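Local coordinates for beta-L-arabinobiosidase (Bacteroides thetaiotaomicron, PDB 5MQR), which probably hydrolyses glycosidic bonds in plant pectin, acting as a beta-L-arabinobiosidase and possibly as a sialidase-like enzyme, at residues D26-T31 with L343-L348. Sequence-based numbering, arbitrary orientation.
Sequences DRIHYT and LEYTTL
His29 and Tyr30 pair with Glu344 and Tyr345 in a two-strand parallel sheet that ties the start of the modelled chain, in the N-terminal beta-propeller region, to a short strand of the BNR repeat-like region. Tyr30 is also backbone-bonded to Lys302, just past strand 299-300, and Thr346 to Leu338 of strand 334-339. Three backbone bonds zip the pair: His29 N to Leu343 O, Tyr345 N to His29 O (2.8 Å) and Thr31 N to Tyr345 O (2.9 Å). On one face, the His29 ring turns back between its own N and carbonyl carbon (chi1 62°) and lies over Glu344, whose CA sits 4.1 Å from the ring centroid in a CH-pi contact. His29 ND1 donates to Arg27 O (2.9 Å), fixing the ring's rotation. With an alanine in place of His29, Arg27 O is likely to lose its imidazole donor and the CA of Glu344 its aromatic cover. The extended Glu344 chain carries OE2 to Thr31 OG1 (2.9 Å), which donates to the anti lone pair. The other face holds Tyr30 and Tyr345. Ile28 CG2 touches Tyr345 CE1 obliquely at 3.9 Å, while the Tyr345 hydroxyl pairs with that of Tyr268. Tyr30 OH meets Leu348 CB at 3.5 Å; the same hydroxyl is hydrogen-bonded to Glu34 O. Backbone pairing thus sets the register, whereas the faces differ chemically: polar and partly exposed around His29, aromatic and buried around the tyrosines.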
loop_
_atom_site.group_PDB
_atom_site.type_symbol
_atom_site.label_atom_id
_atom_site.label_comp_id
_atom_site.label_asym_id
_atom_site.label_seq_id
_atom_site.Cartn_x
_atom_site.Cartn_y
_atom_site.Cartn_z
ATOM N N ASP A 26 -11.372 5.769 24.147
ATOM C CA ASP A 26 -11.872 4.842 25.214
ATOM C C ASP A 26 -10.932 3.657 25.606
ATOM O O ASP A 26 -10.402 3.686 26.725
ATOM C CB ASP A 26 -13.270 4.313 24.866
ATOM C CG ASP A 26 -14.008 3.768 26.095
ATOM O OD1 ASP A 26 -14.172 4.520 27.094
ATOM O OD2 ASP A 26 -14.432 2.586 26.047
ATOM N N ARG A 27 -10.767 2.618 24.760
ATOM C CA ARG A 27 -9.819 1.490 25.063
ATOM C C ARG A 27 -9.191 0.836 23.843
ATOM O O ARG A 27 -9.801 0.767 22.781
ATOM C CB ARG A 27 -10.506 0.365 25.840
ATOM C CG ARG A 27 -10.984 0.695 27.248
ATOM C CD ARG A 27 -9.866 0.985 28.226
ATOM N NE ARG A 27 -10.389 1.022 29.595
ATOM C CZ ARG A 27 -11.020 2.053 30.160
ATOM N NH1 ARG A 27 -11.206 3.200 29.500
ATOM N NH2 ARG A 27 -11.474 1.925 31.410
ATOM N N ILE A 28 -7.982 0.307 24.009
ATOM C CA ILE A 28 -7.355 -0.532 22.974
ATOM C C ILE A 28 -8.251 -1.752 22.702
ATOM O O ILE A 28 -8.763 -2.345 23.635
ATOM C CB ILE A 28 -5.917 -0.976 23.369
ATOM C CG1 ILE A 28 -4.964 0.241 23.361
ATOM C CG2 ILE A 28 -5.404 -2.066 22.430
ATOM C CD1 ILE A 28 -3.575 0.001 23.942
ATOM N N HIS A 29 -8.459 -2.083 21.430
ATOM C CA HIS A 29 -9.280 -3.227 21.031
ATOM C C HIS A 29 -8.926 -3.685 19.620
ATOM O O HIS A 29 -8.313 -2.933 18.841
ATOM C CB HIS A 29 -10.784 -2.927 21.155
ATOM C CG HIS A 29 -11.270 -1.804 20.289
ATOM N ND1 HIS A 29 -10.836 -0.497 20.429
ATOM C CD2 HIS A 29 -12.170 -1.789 19.276
ATOM C CE1 HIS A 29 -11.429 0.263 19.523
ATOM N NE2 HIS A 29 -12.253 -0.493 18.820
ATOM N N TYR A 30 -9.270 -4.937 19.323
ATOM C CA TYR A 30 -9.015 -5.544 18.024
ATOM C C TYR A 30 -10.336 -5.906 17.370
ATOM O O TYR A 30 -11.106 -6.665 17.938
ATOM C CB TYR A 30 -8.174 -6.799 18.191
ATOM C CG TYR A 30 -7.930 -7.592 16.915
ATOM C CD1 TYR A 30 -7.108 -7.096 15.901
ATOM C CD2 TYR A 30 -8.499 -8.867 16.733
ATOM C CE1 TYR A 30 -6.859 -7.835 14.742
ATOM C CE2 TYR A 30 -8.248 -9.609 15.583
ATOM C CZ TYR A 30 -7.426 -9.091 14.592
ATOM O OH TYR A 30 -7.202 -9.815 13.438
ATOM N N THR A 31 -10.564 -5.363 16.173
ATOM C CA THR A 31 -11.749 -5.617 15.373
ATOM C C THR A 31 -11.443 -6.383 14.079
ATOM O O THR A 31 -12.354 -6.647 13.299
ATOM C CB THR A 31 -12.414 -4.294 14.972
ATOM O OG1 THR A 31 -11.498 -3.528 14.173
ATOM C CG2 THR A 31 -12.855 -3.502 16.205
ATOM N N LEU A 343 -5.889 2.933 19.146
ATOM C CA LEU A 343 -6.984 2.322 19.884
ATOM C C LEU A 343 -7.545 1.117 19.152
ATOM O O LEU A 343 -7.541 0.036 19.696
ATOM C CB LEU A 343 -8.064 3.350 20.178
ATOM C CG LEU A 343 -7.666 4.396 21.216
ATOM C CD1 LEU A 343 -8.832 5.367 21.414
ATOM C CD2 LEU A 343 -7.259 3.788 22.559
ATOM N N GLU A 344 -8.021 1.301 17.927
ATOM C CA GLU A 344 -8.545 0.191 17.121
ATOM C C GLU A 344 -7.468 -0.504 16.303
ATOM O O GLU A 344 -6.849 0.105 15.459
ATOM C CB GLU A 344 -9.635 0.676 16.161
ATOM C CG GLU A 344 -10.333 -0.440 15.366
ATOM C CD GLU A 344 -11.340 0.083 14.348
ATOM O OE1 GLU A 344 -11.487 1.316 14.209
ATOM O OE2 GLU A 344 -11.965 -0.731 13.642
ATOM N N TYR A 345 -7.291 -1.795 16.536
ATOM C CA TYR A 345 -6.352 -2.593 15.777
ATOM C C TYR A 345 -7.137 -3.455 14.840
ATOM O O TYR A 345 -8.155 -4.016 15.228
ATOM C CB TYR A 345 -5.478 -3.430 16.707
ATOM C CG TYR A 345 -4.413 -2.586 17.372
ATOM C CD1 TYR A 345 -4.703 -1.819 18.495
ATOM C CD2 TYR A 345 -3.120 -2.530 16.860
ATOM C CE1 TYR A 345 -3.741 -1.039 19.090
ATOM C CE2 TYR A 345 -2.150 -1.740 17.449
ATOM C CZ TYR A 345 -2.464 -1.006 18.575
ATOM O OH TYR A 345 -1.500 -0.221 19.187
ATOM N N THR A 346 -6.680 -3.532 13.596
ATOM C CA THR A 346 -7.477 -4.102 12.517
ATOM C C THR A 346 -6.819 -5.215 11.733
ATOM O O THR A 346 -7.484 -5.818 10.920
ATOM C CB THR A 346 -7.872 -2.992 11.505
ATOM O OG1 THR A 346 -6.697 -2.426 10.930
ATOM C CG2 THR A 346 -8.634 -1.877 12.217
ATOM N N THR A 347 -5.532 -5.489 11.955
ATOM C CA THR A 347 -4.796 -6.512 11.204
ATOM C C THR A 347 -4.120 -7.525 12.143
ATOM O O THR A 347 -3.931 -7.262 13.342
ATOM C CB THR A 347 -3.679 -5.863 10.328
ATOM O OG1 THR A 347 -2.672 -5.263 11.161
ATOM C CG2 THR A 347 -4.268 -4.796 9.387
ATOM N N LEU A 348 -3.735 -8.660 11.567
ATOM C CA LEU A 348 -2.968 -9.680 12.272
ATOM C C LEU A 348 -2.096 -10.417 11.278
ATOM O O LEU A 348 -2.601 -11.072 10.385
ATOM C CB LEU A 348 -3.885 -10.654 12.989
ATOM C CG LEU A 348 -3.170 -11.711 13.837
ATOM C CD1 LEU A 348 -2.454 -11.036 14.996
ATOM C CD2 LEU A 348 -4.157 -12.753 14.322
HETATM O O HOH W 1 -7.826 -8.494 10.317
#